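Putative epoxide hydrolase protein (Klebsiella pneumoniae subsp. pneumoniae, PDB 5BOV) has no established substrate but probably acts as an alpha/beta-fold hydrolase, with epoxide hydrolase and monoacylglycerol lipase activities both suggested. Local coordinates at residues Ile11-Ala16 and Tyr69-Phe74; Ala16-Ile21 and Glu227-Gly232; Ala104-Phe109 and Arg114-Val119; Pro188-Ser193 and Pro286-Pro291. All blocks are in the same frame, centred on the assembly; numbering follows the deposited sequence. Where two conformers were deposited one is given.

Contact 1 (Ile11-Ala16 and Tyr69-Phe74)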
loop_
_atom_site.group_PDB
_atom_site.type_symbol
_atom_site.label_atom_id
_atom_site.label_comp_id
_atom_site.label_asym_id
_atom_site.label_seq_id
_atom_site.Cartn_x
_atom_site.Cartn_y
_atom_site.Cartn_z
ATOM N N ILE A 11 14.825 -1.823 -12.568
ATOM C CA ILE A 11 13.572 -1.100 -12.526
ATOM C C ILE A 11 13.078 -0.824 -13.924
ATOM O O ILE A 11 13.793 -0.288 -14.747
ATOM C CB ILE A 11 13.702 0.227 -11.796
ATOM C CG1 ILE A 11 14.325 -0.028 -10.405
ATOM C CG2 ILE A 11 12.356 0.868 -11.646
ATOM C CD1 ILE A 11 13.598 -1.050 -9.562
ATOM N N GLN A 12 11.863 -1.277 -14.211
ATOM C CA GLN A 12 11.219 -1.066 -15.516
ATOM C C GLN A 12 10.302 0.143 -15.414
ATOM O O GLN A 12 9.925 0.552 -14.322
ATOM C CB GLN A 12 10.334 -2.253 -15.894
ATOM C CG GLN A 12 10.914 -3.662 -15.731
ATOM C CD GLN A 12 12.056 -3.865 -16.613
ATOM O OE1 GLN A 12 12.029 -3.486 -17.790
ATOM N NE2 GLN A 12 13.126 -4.474 -16.074
ATOM N N GLN A 13 9.945 0.689 -16.568
ATOM C CA GLN A 13 9.103 1.897 -16.652
ATOM C C GLN A 13 8.038 1.682 -17.688
ATOM O O GLN A 13 8.309 1.128 -18.776
ATOM C CB GLN A 13 9.932 3.121 -17.021
ATOM C CG GLN A 13 11.045 3.473 -16.085
ATOM C CD GLN A 13 10.677 3.989 -14.678
ATOM O OE1 GLN A 13 11.402 3.736 -13.721
ATOM N NE2 GLN A 13 9.575 4.666 -14.545
ATOM N N ILE A 14 6.815 2.089 -17.392
ATOM C CA ILE A 14 5.723 1.954 -18.373
ATOM C C ILE A 14 4.711 3.069 -18.228
ATOM O O ILE A 14 4.351 3.454 -17.126
ATOM C CB ILE A 14 5.069 0.525 -18.294
ATOM C CG1 ILE A 14 4.251 0.211 -19.562
ATOM C CG2 ILE A 14 4.167 0.359 -17.076
ATOM C CD1 ILE A 14 3.893 -1.253 -19.755
ATOM N N ARG A 15 4.201 3.564 -19.361
ATOM C CA ARG A 15 3.112 4.520 -19.336
ATOM C C ARG A 15 1.823 3.844 -18.898
ATOM O O ARG A 15 1.439 2.798 -19.447
ATOM C CB ARG A 15 2.958 5.152 -20.722
ATOM C CG ARG A 15 1.900 6.275 -20.832
ATOM C CD ARG A 15 1.703 6.675 -22.315
ATOM N NE ARG A 15 2.990 7.199 -22.781
ATOM C CZ ARG A 15 3.383 8.475 -22.737
ATOM N NH1 ARG A 15 2.530 9.423 -22.370
ATOM N NH2 ARG A 15 4.630 8.791 -23.101
ATOM N N ALA A 16 1.163 4.385 -17.897
ATOM C CA ALA A 16 -0.049 3.823 -17.418
ATOM C C ALA A 16 -0.907 4.957 -16.857
ATOM O O ALA A 16 -0.641 5.513 -15.789
ATOM C CB ALA A 16 0.236 2.786 -16.321
ATOM N N TYR A 69 6.441 8.092 -5.213
ATOM C CA TYR A 69 7.588 7.327 -4.772
ATOM C C TYR A 69 8.504 6.904 -5.918
ATOM O O TYR A 69 8.063 6.565 -7.030
ATOM C CB TYR A 69 7.180 6.046 -4.050
ATOM C CG TYR A 69 6.280 6.224 -2.881
ATOM C CD1 TYR A 69 4.919 6.486 -3.056
ATOM C CD2 TYR A 69 6.769 6.054 -1.600
ATOM C CE1 TYR A 69 4.095 6.597 -1.943
ATOM C CE2 TYR A 69 5.960 6.171 -0.484
ATOM C CZ TYR A 69 4.628 6.359 -0.665
ATOM O OH TYR A 69 3.807 6.478 0.475
ATOM N N GLY A 70 9.809 6.904 -5.606
ATOM C CA GLY A 70 10.775 6.249 -6.484
ATOM C C GLY A 70 10.754 6.861 -7.891
ATOM O O GLY A 70 10.713 8.063 -8.084
ATOM N N THR A 71 10.780 5.987 -8.877
ATOM C CA THR A 71 10.792 6.434 -10.261
ATOM C C THR A 71 9.390 6.482 -10.902
ATOM O O THR A 71 9.267 6.618 -12.150
ATOM C CB THR A 71 11.707 5.497 -11.087
ATOM O OG1 THR A 71 11.175 4.172 -11.068
ATOM C CG2 THR A 71 13.112 5.549 -10.617
ATOM N N THR A 72 8.320 6.376 -10.110
ATOM C CA THR A 72 7.032 6.631 -10.624
ATOM C C THR A 72 6.848 8.154 -10.768
ATOM O O THR A 72 7.079 8.869 -9.803
ATOM C CB THR A 72 5.940 6.017 -9.776
ATOM O OG1 THR A 72 5.977 4.590 -10.041
ATOM C CG2 THR A 72 4.541 6.566 -10.152
ATOM N N ARG A 73 6.362 8.620 -11.920
ATOM C CA ARG A 73 6.251 10.079 -12.145
ATOM C C ARG A 73 4.937 10.380 -12.851
ATOM O O ARG A 73 4.353 9.499 -13.501
ATOM C CB ARG A 73 7.472 10.632 -12.952
ATOM C CG ARG A 73 7.625 10.055 -14.320
ATOM C CD ARG A 73 8.847 10.630 -15.049
ATOM N NE ARG A 73 8.936 10.218 -16.468
ATOM C CZ ARG A 73 8.049 10.458 -17.448
ATOM N NH1 ARG A 73 6.940 11.170 -17.268
ATOM N NH2 ARG A 73 8.302 9.982 -18.663
ATOM N N PHE A 74 4.454 11.582 -12.666
ATOM C CA PHE A 74 3.301 12.051 -13.454
ATOM C C PHE A 74 3.798 12.402 -14.870
ATOM O O PHE A 74 4.798 13.079 -15.042
ATOM C CB PHE A 74 2.654 13.259 -12.788
ATOM C CG PHE A 74 1.852 12.889 -11.573
ATOM C CD1 PHE A 74 2.450 12.747 -10.334
ATOM C CD2 PHE A 74 0.485 12.651 -11.671
ATOM C CE1 PHE A 74 1.705 12.401 -9.227
ATOM C CE2 PHE A 74 -0.272 12.278 -10.538
ATOM C CZ PHE A 74 0.340 12.100 -9.345
#
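Q13 on the outermost strand 12-16 and T71 in a type II' beta turn meet over the intervening strand 19-26 of the alpha/beta hydrolase sheet. The turn runs from Y69 to T72, closed by T72 N to Y69 O at 3.1 Å; G70 at its second position takes positive phi, and T71 follows at the third. It interrupts strand 59-74, and the alpha carbons of Q13 and T72 stay 7.9 Å apart, so side chains must span the gap. The Q13 chain does this by bending at chi2 (-68°), which carries its amide to T71 at about a right angle to the threonine side chain. Two hydrogen bonds then use both ends of that amide. T71 OG1 donates to Q13 OE1 at 2.7 Å, lying in the carbonyl plane and on a lone pair. Q13 NE2 donates to T71 O at 3.1 Å, a less regular bond: the N-H...O angle is 149°, and the nitrogen stands above the carbonyl plane of T71, 45° out of it. The threonine hydroxyl also packs against I11, whose CG2 is 3.6 Å from T71 OG1. Outside the pair, NE2 has a second partner in N20 OD1, on the strand between. One threonine thus offers a donor and an acceptor to the matching acceptor and donor of one amide, which distinguishes the two ends of the Q13 amide and fixes its rotation, although both residues are exposed; the contact is a paired set of polar bonds at the surface, with little apolar burial behind it.

Contact 2 (Ala16-Ile21 and Glu227-Gly232)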
loop_
_atom_site.group_PDB
_atom_site.type_symbol
_atom_site.label_atom_id
_atom_site.label_comp_id
_atom_site.label_asym_id
_atom_site.label_seq_id
_atom_site.Cartn_x
_atom_site.Cartn_y
_atom_site.Cartn_z
ATOM N N ALA A 16 1.163 4.385 -17.897
ATOM C CA ALA A 16 -0.049 3.823 -17.418
ATOM C C ALA A 16 -0.907 4.957 -16.857
ATOM O O ALA A 16 -0.641 5.513 -15.789
ATOM C CB ALA A 16 0.236 2.786 -16.321
ATOM N N GLY A 17 -1.987 5.280 -17.577
ATOM C CA GLY A 17 -2.921 6.296 -17.102
ATOM C C GLY A 17 -2.233 7.646 -17.085
ATOM O O GLY A 17 -1.665 8.086 -18.087
ATOM N N ASP A 18 -2.272 8.285 -15.939
ATOM C CA ASP A 18 -1.609 9.576 -15.765
ATOM C C ASP A 18 -0.147 9.490 -15.368
ATOM O O ASP A 18 0.515 10.548 -15.188
ATOM C CB ASP A 18 -2.369 10.371 -14.693
ATOM C CG ASP A 18 -3.748 10.820 -15.148
ATOM O OD1 ASP A 18 -4.017 10.919 -16.346
ATOM O OD2 ASP A 18 -4.546 11.233 -14.240
ATOM N N LEU A 19 0.381 8.260 -15.235
ATOM C CA LEU A 19 1.742 8.059 -14.753
ATOM C C LEU A 19 2.662 7.372 -15.731
ATOM O O LEU A 19 2.213 6.677 -16.633
ATOM C CB LEU A 19 1.616 7.146 -13.520
ATOM C CG LEU A 19 0.731 7.633 -12.391
ATOM C CD1 LEU A 19 0.702 6.580 -11.281
ATOM C CD2 LEU A 19 1.229 8.968 -11.802
ATOM N N ASN A 20 3.938 7.552 -15.480
ATOM C CA ASN A 20 4.946 6.588 -15.930
ATOM C C ASN A 20 5.362 5.841 -14.641
ATOM O O ASN A 20 5.939 6.442 -13.759
ATOM C CB ASN A 20 6.096 7.323 -16.612
ATOM C CG ASN A 20 7.390 6.529 -16.716
ATOM O OD1 ASN A 20 7.483 5.324 -16.539
ATOM N ND2 ASN A 20 8.468 7.296 -16.883
ATOM N N ILE A 21 4.972 4.581 -14.565
ATOM C CA ILE A 21 5.131 3.820 -13.383
ATOM C C ILE A 21 6.453 3.110 -13.431
ATOM O O ILE A 21 6.766 2.410 -14.420
ATOM C CB ILE A 21 3.964 2.806 -13.212
ATOM C CG1 ILE A 21 2.691 3.577 -12.888
ATOM C CG2 ILE A 21 4.261 1.834 -12.038
ATOM C CD1 ILE A 21 1.418 2.731 -12.787
ATOM N N GLU A 227 -10.757 14.649 -7.117
ATOM C CA GLU A 227 -11.021 15.003 -8.517
ATOM C C GLU A 227 -12.330 14.411 -8.966
ATOM O O GLU A 227 -12.700 13.290 -8.629
ATOM C CB GLU A 227 -9.876 14.482 -9.413
ATOM C CG GLU A 227 -8.585 15.205 -9.199
ATOM C CD GLU A 227 -7.502 14.606 -10.074
ATOM O OE1 GLU A 227 -7.401 14.923 -11.299
ATOM O OE2 GLU A 227 -6.724 13.779 -9.565
ATOM N N ALA A 228 -12.951 15.112 -9.904
ATOM C CA ALA A 228 -14.220 14.700 -10.441
ATOM C C ALA A 228 -14.214 13.326 -11.075
ATOM O O ALA A 228 -15.167 12.534 -10.912
ATOM C CB ALA A 228 -14.717 15.765 -11.428
ATOM N N LYS A 229 -13.134 12.981 -11.756
ATOM C CA LYS A 229 -13.079 11.678 -12.396
ATOM C C LYS A 229 -12.989 10.461 -11.445
ATOM O O LYS A 229 -13.160 9.327 -11.885
ATOM C CB LYS A 229 -11.927 11.601 -13.422
ATOM C CG LYS A 229 -10.528 11.688 -12.869
ATOM C CD LYS A 229 -9.559 11.719 -14.033
ATOM C CE LYS A 229 -8.148 11.574 -13.600
ATOM N NZ LYS A 229 -7.265 11.779 -14.806
ATOM N N TYR A 230 -12.710 10.732 -10.153
ATOM C CA TYR A 230 -12.690 9.676 -9.171
ATOM C C TYR A 230 -13.914 9.695 -8.257
ATOM O O TYR A 230 -14.030 8.834 -7.378
ATOM C CB TYR A 230 -11.418 9.775 -8.354
ATOM C CG TYR A 230 -10.155 9.634 -9.216
ATOM C CD1 TYR A 230 -9.973 8.537 -10.006
ATOM C CD2 TYR A 230 -9.139 10.567 -9.136
ATOM C CE1 TYR A 230 -8.778 8.375 -10.784
ATOM C CE2 TYR A 230 -7.972 10.425 -9.904
ATOM C CZ TYR A 230 -7.827 9.337 -10.733
ATOM O OH TYR A 230 -6.670 9.186 -11.515
ATOM N N ALA A 231 -14.840 10.644 -8.495
ATOM C CA ALA A 231 -15.916 10.828 -7.511
ATOM C C ALA A 231 -16.857 9.630 -7.516
ATOM O O ALA A 231 -17.405 9.251 -6.449
ATOM C CB ALA A 231 -16.668 12.160 -7.820
ATOM N N GLY A 232 -17.076 9.025 -8.666
ATOM C CA GLY A 232 -17.921 7.833 -8.776
ATOM C C GLY A 232 -17.352 6.663 -7.946
ATOM O O GLY A 232 -18.095 5.968 -7.193
HETATM O O HOH W 1 -4.622 10.867 -11.596
#
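With chi1 at 66°, K229 places CG between its backbone N and carbonyl carbon, and from there the chain runs fully extended toward D18; the aspartate, chi1 -69°, has CG anti to its own carbonyl carbon and comes from the opposite direction. The two meet in a salt bridge, K229 NZ to D18 OD2 at 2.8 Å, made on the syn lone pair of OD2. D18 OD1 stays 3.7 Å from K229 NZ. The same OD2 also accepts from a water at 2.7 Å, and that water lies in the ring plane of Y230, 2.7 Å from Y230 OH. It bridges two groups too far apart to bond directly, since D18 OD2 and Y230 OH are 4.0 Å apart. Y230 in turn supports the lysine: K229 CG sits over the centre of the ring face, 4.0 Å above the plane. D18 belongs to the type II' turn from A16 to L19, the tight link of the hairpin formed by strands 12-16 and 19-26, whereas K229 and Y230 lead into helix 231-238. One carboxylate oxygen therefore gathers a cation and a water. The ammonium probably also offsets the nearby like charge of E227, whose OE1 is 5.5 Å from D18 OD2.

Contact 3 (Ala104-Phe109 and Arg114-Val119)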
loop_
_atom_site.group_PDB
_atom_site.type_symbol
_atom_site.label_atom_id
_atom_site.label_comp_id
_atom_site.label_asym_id
_atom_site.label_seq_id
_atom_site.Cartn_x
_atom_site.Cartn_y
_atom_site.Cartn_z
ATOM N N ALA A 104 -4.734 -10.820 -11.324
ATOM C CA ALA A 104 -3.550 -11.092 -10.539
ATOM C C ALA A 104 -3.947 -11.359 -9.090
ATOM O O ALA A 104 -5.000 -10.899 -8.619
ATOM C CB ALA A 104 -2.615 -9.930 -10.564
ATOM N N ASP A 105 -3.049 -12.029 -8.352
ATOM C CA ASP A 105 -3.089 -12.007 -6.904
ATOM C C ASP A 105 -2.557 -10.639 -6.447
ATOM O O ASP A 105 -1.612 -10.164 -7.033
ATOM C CB ASP A 105 -2.213 -13.102 -6.374
ATOM C CG ASP A 105 -2.722 -14.452 -6.662
ATOM O OD1 ASP A 105 -3.925 -14.719 -6.560
ATOM O OD2 ASP A 105 -1.838 -15.374 -6.989
ATOM N N LEU A 106 -3.236 -9.998 -5.498
ATOM C CA LEU A 106 -2.779 -8.712 -4.960
ATOM C C LEU A 106 -2.439 -8.862 -3.510
ATOM O O LEU A 106 -3.134 -9.553 -2.746
ATOM C CB LEU A 106 -3.855 -7.650 -5.087
ATOM C CG LEU A 106 -4.329 -7.283 -6.463
ATOM C CD1 LEU A 106 -5.281 -6.094 -6.318
ATOM C CD2 LEU A 106 -3.273 -7.032 -7.431
ATOM N N ALA A 107 -1.422 -8.125 -3.075
ATOM C CA ALA A 107 -1.050 -8.108 -1.652
ATOM C C ALA A 107 -0.538 -6.727 -1.301
ATOM O O ALA A 107 0.105 -6.074 -2.132
ATOM C CB ALA A 107 0.017 -9.117 -1.349
ATOM N N GLY A 108 -0.865 -6.264 -0.095
ATOM C CA GLY A 108 -0.396 -4.985 0.299
ATOM C C GLY A 108 -0.460 -4.741 1.810
ATOM O O GLY A 108 -1.047 -5.542 2.566
ATOM N N PHE A 109 0.238 -3.686 2.230
ATOM C CA PHE A 109 0.094 -3.147 3.591
ATOM C C PHE A 109 -0.051 -1.624 3.521
ATOM O O PHE A 109 0.399 -0.998 2.591
ATOM C CB PHE A 109 1.272 -3.589 4.538
ATOM C CG PHE A 109 2.603 -2.942 4.171
ATOM C CD1 PHE A 109 3.333 -3.400 3.046
ATOM C CD2 PHE A 109 3.095 -1.850 4.885
ATOM C CE1 PHE A 109 4.524 -2.777 2.717
ATOM C CE2 PHE A 109 4.324 -1.240 4.573
ATOM C CZ PHE A 109 5.033 -1.721 3.486
ATOM N N ARG A 114 -4.918 -0.743 1.354
ATOM C CA ARG A 114 -6.087 0.030 0.948
ATOM C C ARG A 114 -6.300 -0.000 -0.546
ATOM O O ARG A 114 -7.395 -0.278 -1.032
ATOM C CB ARG A 114 -5.932 1.438 1.408
ATOM C CG ARG A 114 -7.092 2.321 1.122
ATOM C CD ARG A 114 -6.773 3.777 1.479
ATOM N NE ARG A 114 -5.810 4.310 0.541
ATOM C CZ ARG A 114 -5.035 5.363 0.732
ATOM N NH1 ARG A 114 -5.033 6.024 1.874
ATOM N NH2 ARG A 114 -4.260 5.787 -0.282
ATOM N N THR A 115 -5.203 0.137 -1.303
ATOM C CA THR A 115 -5.276 0.170 -2.719
ATOM C C THR A 115 -5.712 -1.225 -3.279
ATOM O O THR A 115 -6.621 -1.299 -4.099
ATOM C CB THR A 115 -3.899 0.557 -3.336
ATOM O OG1 THR A 115 -3.532 1.880 -2.888
ATOM C CG2 THR A 115 -3.943 0.549 -4.781
ATOM N N ALA A 116 -5.111 -2.293 -2.764
ATOM C CA ALA A 116 -5.515 -3.630 -3.195
ATOM C C ALA A 116 -6.960 -3.950 -2.814
ATOM O O ALA A 116 -7.673 -4.560 -3.604
ATOM C CB ALA A 116 -4.598 -4.676 -2.538
ATOM N N ASP A 117 -7.387 -3.521 -1.614
ATOM C CA ASP A 117 -8.717 -3.666 -1.145
ATOM C C ASP A 117 -9.702 -3.009 -2.191
ATOM O O ASP A 117 -10.739 -3.607 -2.526
ATOM C CB ASP A 117 -8.974 -3.046 0.188
ATOM C CG ASP A 117 -8.282 -3.746 1.341
ATOM O OD1 ASP A 117 -7.674 -4.827 1.158
ATOM O OD2 ASP A 117 -8.266 -3.095 2.397
ATOM N N ILE A 118 -9.393 -1.778 -2.596
ATOM C CA ILE A 118 -10.231 -1.068 -3.522
ATOM C C ILE A 118 -10.293 -1.796 -4.874
ATOM O O ILE A 118 -11.415 -1.911 -5.441
ATOM C CB ILE A 118 -9.776 0.391 -3.694
ATOM C CG1 ILE A 118 -10.000 1.135 -2.418
ATOM C CG2 ILE A 118 -10.545 1.089 -4.873
ATOM C CD1 ILE A 118 -9.288 2.483 -2.355
ATOM N N VAL A 119 -9.170 -2.248 -5.404
ATOM C CA VAL A 119 -9.200 -2.976 -6.660
ATOM C C VAL A 119 -10.094 -4.199 -6.531
ATOM O O VAL A 119 -10.932 -4.479 -7.408
ATOM C CB VAL A 119 -7.813 -3.359 -7.177
ATOM C CG1 VAL A 119 -7.897 -4.044 -8.475
ATOM C CG2 VAL A 119 -7.015 -2.096 -7.349
#
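Strand 104-108 and helix 111-122 come closest where the alpha carbons of L106 and A116 stand 6.0 Å apart, which the small alanine allows. L106 points at the helix and carries the contact. Its CB rests against A116 CB at 4.0 Å. With CG anti to the carbonyl carbon (chi1 -62°), its CD1 branch reaches further along the helix to V119 CB, at 3.8 Å, the leucine and valine side chains crossing at about a right angle. The same methyl also lies 3.9 Å from A116 O, so it bridges one helical turn between A116 and V119. G108 faces the helix too, without a side chain to hold the backbones apart. L106 touches V127 and I35 on the flanking strands, and A116 touches L130, extending the apolar layer across the sheet. This is the first half of a beta-alpha-beta unit, and the sharp passage between strand and helix fits the nucleophile elbow of alpha/beta hydrolases, with D110 in the position expected of the nucleophile. Three buried apolar side chains meet without a polar bond between the segments, so helix and sheet are joined here by dispersion and exclusion of water.

Contact 4 (Pro188-Ser193 and Pro286-Pro291)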
loop_
_atom_site.group_PDB
_atom_site.type_symbol
_atom_site.label_atom_id
_atom_site.label_comp_id
_atom_site.label_asym_id
_atom_site.label_seq_id
_atom_site.Cartn_x
_atom_site.Cartn_y
_atom_site.Cartn_z
ATOM N N PRO A 188 8.020 -0.803 16.578
ATOM C CA PRO A 188 9.004 -0.561 17.667
ATOM C C PRO A 188 10.012 -1.653 17.965
ATOM O O PRO A 188 11.094 -1.319 18.476
ATOM C CB PRO A 188 8.124 -0.371 18.921
ATOM C CG PRO A 188 6.788 -0.199 18.452
ATOM C CD PRO A 188 6.644 -0.733 17.050
ATOM N N GLN A 189 9.738 -2.893 17.606
ATOM C CA GLN A 189 10.663 -3.985 17.818
ATOM C C GLN A 189 11.416 -4.392 16.549
ATOM O O GLN A 189 12.210 -5.340 16.571
ATOM C CB GLN A 189 9.908 -5.185 18.445
ATOM C CG GLN A 189 9.670 -5.051 19.948
ATOM C CD GLN A 189 8.689 -3.945 20.369
ATOM O OE1 GLN A 189 7.512 -3.956 19.993
ATOM N NE2 GLN A 189 9.147 -3.030 21.245
ATOM N N TRP A 190 11.235 -3.666 15.438
ATOM C CA TRP A 190 12.027 -3.931 14.262
ATOM C C TRP A 190 13.356 -3.187 14.337
ATOM O O TRP A 190 13.411 -1.943 14.188
ATOM C CB TRP A 190 11.222 -3.478 13.022
ATOM C CG TRP A 190 11.910 -3.739 11.676
ATOM C CD1 TRP A 190 12.825 -4.683 11.395
ATOM C CD2 TRP A 190 11.522 -3.153 10.426
ATOM N NE1 TRP A 190 13.145 -4.645 10.049
ATOM C CE2 TRP A 190 12.310 -3.756 9.417
ATOM C CE3 TRP A 190 10.611 -2.167 10.069
ATOM C CZ2 TRP A 190 12.305 -3.307 8.110
ATOM C CZ3 TRP A 190 10.557 -1.759 8.772
ATOM C CH2 TRP A 190 11.415 -2.366 7.767
ATOM N N GLN A 191 14.452 -3.950 14.438
ATOM C CA GLN A 191 15.763 -3.338 14.530
ATOM C C GLN A 191 16.380 -3.143 13.149
ATOM O O GLN A 191 17.458 -3.668 12.827
ATOM C CB GLN A 191 16.615 -4.236 15.422
ATOM C CG GLN A 191 16.088 -4.361 16.842
ATOM C CD GLN A 191 16.977 -5.284 17.668
ATOM O OE1 GLN A 191 16.573 -6.397 17.997
ATOM N NE2 GLN A 191 18.202 -4.872 17.936
ATOM N N PHE A 192 15.701 -2.371 12.300
ATOM C CA PHE A 192 16.175 -2.109 10.987
ATOM C C PHE A 192 17.437 -1.281 10.969
ATOM O O PHE A 192 17.630 -0.391 11.794
ATOM C CB PHE A 192 15.102 -1.404 10.120
ATOM C CG PHE A 192 14.616 -0.069 10.677
ATOM C CD1 PHE A 192 15.268 1.066 10.362
ATOM C CD2 PHE A 192 13.497 0.012 11.472
ATOM C CE1 PHE A 192 14.785 2.305 10.778
ATOM C CE2 PHE A 192 13.035 1.204 11.880
ATOM C CZ PHE A 192 13.738 2.342 11.602
ATOM N N SER A 193 18.312 -1.589 10.024
ATOM C CA SER A 193 19.600 -0.904 9.943
ATOM C C SER A 193 19.442 0.470 9.346
ATOM O O SER A 193 18.462 0.749 8.611
ATOM C CB SER A 193 20.618 -1.712 9.104
ATOM O OG SER A 193 20.256 -1.715 7.742
ATOM N N PRO A 286 4.800 -6.285 7.601
ATOM C CA PRO A 286 5.061 -7.701 7.547
ATOM C C PRO A 286 5.903 -8.190 6.382
ATOM O O PRO A 286 6.736 -9.068 6.568
ATOM C CB PRO A 286 3.654 -8.308 7.529
ATOM C CG PRO A 286 2.829 -7.346 8.298
ATOM C CD PRO A 286 3.340 -6.047 7.888
ATOM N N PRO A 287 5.695 -7.616 5.180
ATOM C CA PRO A 287 6.560 -8.241 4.146
ATOM C C PRO A 287 8.047 -7.963 4.342
ATOM O O PRO A 287 8.875 -8.798 4.004
ATOM C CB PRO A 287 6.083 -7.630 2.839
ATOM C CG PRO A 287 5.273 -6.402 3.205
ATOM C CD PRO A 287 4.751 -6.686 4.607
ATOM N N GLN A 288 8.371 -6.758 4.795
ATOM C CA GLN A 288 9.785 -6.432 4.953
ATOM C C GLN A 288 10.335 -7.121 6.233
ATOM O O GLN A 288 11.516 -7.566 6.248
ATOM C CB GLN A 288 10.001 -4.960 5.031
ATOM C CG GLN A 288 11.447 -4.620 4.627
ATOM C CD GLN A 288 11.678 -3.152 4.219
ATOM O OE1 GLN A 288 10.771 -2.387 3.971
ATOM N NE2 GLN A 288 12.964 -2.795 4.140
ATOM N N GLU A 289 9.529 -7.173 7.270
ATOM C CA GLU A 289 9.945 -7.669 8.610
ATOM C C GLU A 289 9.882 -9.161 8.719
ATOM O O GLU A 289 10.667 -9.736 9.448
ATOM C CB GLU A 289 9.035 -7.076 9.675
ATOM C CG GLU A 289 9.165 -5.573 9.804
ATOM C CD GLU A 289 8.173 -5.013 10.845
ATOM O OE1 GLU A 289 8.252 -5.552 12.000
ATOM O OE2 GLU A 289 7.470 -4.044 10.523
ATOM N N ASP A 290 8.948 -9.820 8.053
ATOM C CA ASP A 290 8.744 -11.252 8.095
ATOM C C ASP A 290 8.411 -11.817 6.688
ATOM O O ASP A 290 7.294 -12.303 6.447
ATOM C CB ASP A 290 7.651 -11.614 9.090
ATOM C CG ASP A 290 7.655 -13.139 9.471
ATOM O OD1 ASP A 290 8.359 -13.946 8.839
ATOM O OD2 ASP A 290 6.800 -13.441 10.309
ATOM N N PRO A 291 9.354 -11.709 5.781
ATOM C CA PRO A 291 9.103 -12.098 4.395
ATOM C C PRO A 291 8.703 -13.592 4.248
ATOM O O PRO A 291 7.893 -13.877 3.395
ATOM C CB PRO A 291 10.416 -11.783 3.664
ATOM C CG PRO A 291 11.445 -11.753 4.763
ATOM C CD PRO A 291 10.719 -11.185 5.953
#
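The indole of W190 is met in two ways, over a face by E289 and at its edge by Q288. W190 points toward the helix, and with CG anti to the backbone N (chi1 -178°) its indole lies against E289, whose side chain it crosses obliquely. E289 CG lies over the five-membered ring in a CH-pi contact, 3.6 Å from the centroid and 19° off the ring normal; its closest ring atom is W190 CD2, at 3.4 Å. Beyond CG the carboxylate continues in a nearly parallel layer, its plane turned just 7° from that of the indole, with E289 OE2 3.7 Å from W190 CE3. The charged group is therefore stacked on the ring, while its oxygens bond to other groups: OE2 to S187 OG and N285 N, OE1 to G283 N. Those bonds pin the carboxylate and so keep CG in place over the indole. Q288 behaves differently. It crosses W190 at about a right angle, its amide steeply inclined to the indole plane, and touches the six-membered ring at the rim, with Q288 CD 3.6 Å from W190 CH2. The opposite face of the indole receives F192 CB, 3.6 Å above the plane and offset toward the rim. W190 comes from the loop between helices 175-186 and 194-201, probably part of the cap over the hydrolase core, where W183 and F192 add further aromatic surface; it leans on the short helix 286-289, which follows the last sheet strand 273-278 and leads directly to helix 291-303.

Contacts 1 and 2 adjoin at one edge of the sheet: they share A16, their centres are 14 Å apart, and strand 19-26 probably hydrogen-bonds to both its neighbours, with I21 N 2.9 Å from I14 O and N20 N 2.8 Å from R73 O. Contact 3 lies deeper, its centre about 7 Å from the centre of the chain, and is about 8 Å from contact 1 between nearest atoms. Next to the probable nucleophile elbow, F109 CD1 of contact 3 packs on P287 CG of contact 4 at 3.6 Å, which links the elbow side of the core to the helix beneath W190. Contacts 2 and 4 lie on opposite sides of the chain's centre, about 32 Å apart between centres.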